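PDB 2DGB: hypothetical protein PurS from Thermus thermophilus, which is a small protein of the PurS family, with a three-stranded antiparallel sheet and two helices, found as two chains in the assembly. Local coordinates for residues 49-52 with 53-57. Sequence-based numbering, arbitrary orientation.
Sequences PAEN and LLEAE
Asn52 OD1 takes the backbone N-H of Glu55 at 2.7 Å from Glu55 N, a nearly straight bond (167°) whose donor is tilted from the amide plane; Leu54 N lies 2.9 Å from the same oxygen. With CG held between its own backbone N and carbonyl carbon (chi1 55°), the amide oxygen is brought over the start of the first turn, a side-chain cap from the N-cap position. The backbone O of Asn52 begins the regular helical pattern, receiving Ala56 N at 2.8 Å in the carbonyl plane. Glu55 reaches back from the helix: CG, anti to the backbone N (chi1 177°), leads an extended chain to the loop, where OE2 accepts Glu51 N at 2.8 Å, met from above the carboxylate plane. Since Glu55 takes the N-H of Glu51 and not that of Asn52, this is not a classical capping box. The Glu55 carboxylate also lies against the aliphatic CB and CG of Glu51, whose own acid group leads away. Deeper in, Ala50 CB meets Ala56 CB at 3.6 Å, and both methyls pack on Tyr4 of strand 3-12. The turn thus joins strand 37-49 to helix 53-67, where Leu53 touches Tyr4 and Leu80 of strand 73-83.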
ATOM      1  N   PRO A  49      18.993   6.675   1.407  1.00 14.49           N
ATOM      2  CA  PRO A  49      19.835   7.456   2.322  1.00 16.16           C
ATOM      3  C   PRO A  49      19.371   8.894   2.538  1.00 16.52           C
ATOM      4  O   PRO A  49      18.705   9.483   1.680  1.00 13.66           O
ATOM      5  CB  PRO A  49      21.189   7.417   1.632  1.00 16.14           C
ATOM      6  CG  PRO A  49      20.789   7.607   0.206  1.00 17.38           C
ATOM      7  CD  PRO A  49      19.594   6.654   0.059  1.00 15.34           C
ATOM      8  N   ALA A  50      19.746   9.456   3.686  1.00 16.60           N
ATOM      9  CA  ALA A  50      19.398  10.836   4.022  1.00 17.45           C
ATOM     10  C   ALA A  50      20.267  11.312   5.187  1.00 18.16           C
ATOM     11  O   ALA A  50      20.720  10.507   5.998  1.00 17.06           O
ATOM     12  CB  ALA A  50      17.916  10.936   4.393  1.00 16.26           C
ATOM     13  N   GLU A  51      20.490  12.619   5.267  1.00 18.67           N
ATOM     14  CA  GLU A  51      21.318  13.199   6.321  1.00 20.66           C
ATOM     15  C   GLU A  51      20.728  12.986   7.708  1.00 19.72           C
ATOM     16  O   GLU A  51      21.454  12.729   8.675  1.00 18.06           O
ATOM     17  CB  GLU A  51      21.499  14.698   6.071  1.00 25.33           C
ATOM     18  CG  GLU A  51      22.431  15.044   4.917  1.00 29.75           C
ATOM     19  CD  GLU A  51      23.899  14.926   5.301  1.00 35.35           C
ATOM     20  OE1 GLU A  51      24.254  15.341   6.430  1.00 35.52           O
ATOM     21  OE2 GLU A  51      24.699  14.434   4.475  1.00 37.02           O
ATOM     22  N   ASN A  52      19.409  13.098   7.801  1.00 17.50           N
ATOM     23  CA  ASN A  52      18.720  12.924   9.069  1.00 20.12           C
ATOM     24  C   ASN A  52      17.260  12.581   8.828  1.00 19.37           C
ATOM     25  O   ASN A  52      16.809  12.531   7.685  1.00 18.43           O
ATOM     26  CB  ASN A  52      18.820  14.205   9.896  1.00 21.50           C
ATOM     27  CG  ASN A  52      18.318  15.423   9.142  1.00 24.17           C
ATOM     28  OD1 ASN A  52      17.135  15.520   8.803  1.00 23.67           O
ATOM     29  ND2 ASN A  52      19.221  16.358   8.868  1.00 24.87           N
ATOM     30  N   LEU A  53      16.525  12.354   9.909  1.00 19.14           N
ATOM     31  CA  LEU A  53      15.115  12.000   9.812  1.00 19.17           C
ATOM     32  C   LEU A  53      14.284  13.068   9.120  1.00 19.47           C
ATOM     33  O   LEU A  53      13.389  12.749   8.335  1.00 22.38           O
ATOM     34  CB  LEU A  53      14.537  11.733  11.202  1.00 20.49           C
ATOM     35  CG  LEU A  53      13.121  11.153  11.205  1.00 20.82           C
ATOM     36  CD1 LEU A  53      13.142   9.770  10.578  1.00 20.49           C
ATOM     37  CD2 LEU A  53      12.590  11.081  12.634  1.00 24.05           C
ATOM     38  N   LEU A  54      14.567  14.334   9.408  1.00 18.70           N
ATOM     39  CA  LEU A  54      13.811  15.412   8.790  1.00 19.85           C
ATOM     40  C   LEU A  54      14.011  15.393   7.287  1.00 19.86           C
ATOM     41  O   LEU A  54      13.051  15.455   6.523  1.00 18.79           O
ATOM     42  CB  LEU A  54      14.230  16.772   9.346  1.00 21.80           C
ATOM     43  CG  LEU A  54      13.289  17.340  10.412  1.00 27.34           C
ATOM     44  CD1 LEU A  54      13.312  16.452  11.643  1.00 27.08           C
ATOM     45  CD2 LEU A  54      13.711  18.755  10.766  1.00 28.71           C
ATOM     46  N   GLU A  55      15.264  15.303   6.867  1.00 18.29           N
ATOM     47  CA  GLU A  55      15.566  15.269   5.448  1.00 19.54           C
ATOM     48  C   GLU A  55      15.036  13.986   4.823  1.00 18.19           C
ATOM     49  O   GLU A  55      14.691  13.964   3.641  1.00 18.53           O
ATOM     50  CB  GLU A  55      17.074  15.371   5.214  1.00 21.38           C
ATOM     51  CG  GLU A  55      17.451  15.263   3.745  1.00 27.34           C
ATOM     52  CD  GLU A  55      18.946  15.313   3.520  1.00 29.17           C
ATOM     53  OE1 GLU A  55      19.536  16.405   3.677  1.00 32.97           O
ATOM     54  OE2 GLU A  55      19.528  14.260   3.196  1.00 29.49           O
ATOM     55  N   ALA A  56      14.974  12.915   5.608  1.00 15.31           N
ATOM     56  CA  ALA A  56      14.466  11.646   5.093  1.00 16.69           C
ATOM     57  C   ALA A  56      12.959  11.761   4.849  1.00 16.34           C
ATOM     58  O   ALA A  56      12.432  11.243   3.862  1.00 17.20           O
ATOM     59  CB  ALA A  56      14.757  10.520   6.083  1.00 14.85           C
ATOM     60  N   GLU A  57      12.269  12.438   5.762  1.00 17.40           N
ATOM     61  CA  GLU A  57      10.831  12.635   5.642  1.00 17.48           C
ATOM     62  C   GLU A  57      10.584  13.458   4.386  1.00 17.33           C
ATOM     63  O   GLU A  57       9.677  13.166   3.600  1.00 16.69           O
ATOM     64  CB  GLU A  57      10.292  13.379   6.870  1.00 18.60           C
ATOM     65  CG  GLU A  57       8.855  13.884   6.728  1.00 22.55           C
ATOM     66  CD  GLU A  57       7.803  12.831   7.034  1.00 26.54           C
ATOM     67  OE1 GLU A  57       6.616  13.083   6.736  1.00 30.43           O
ATOM     68  OE2 GLU A  57       8.151  11.762   7.579  1.00 27.92           O
TER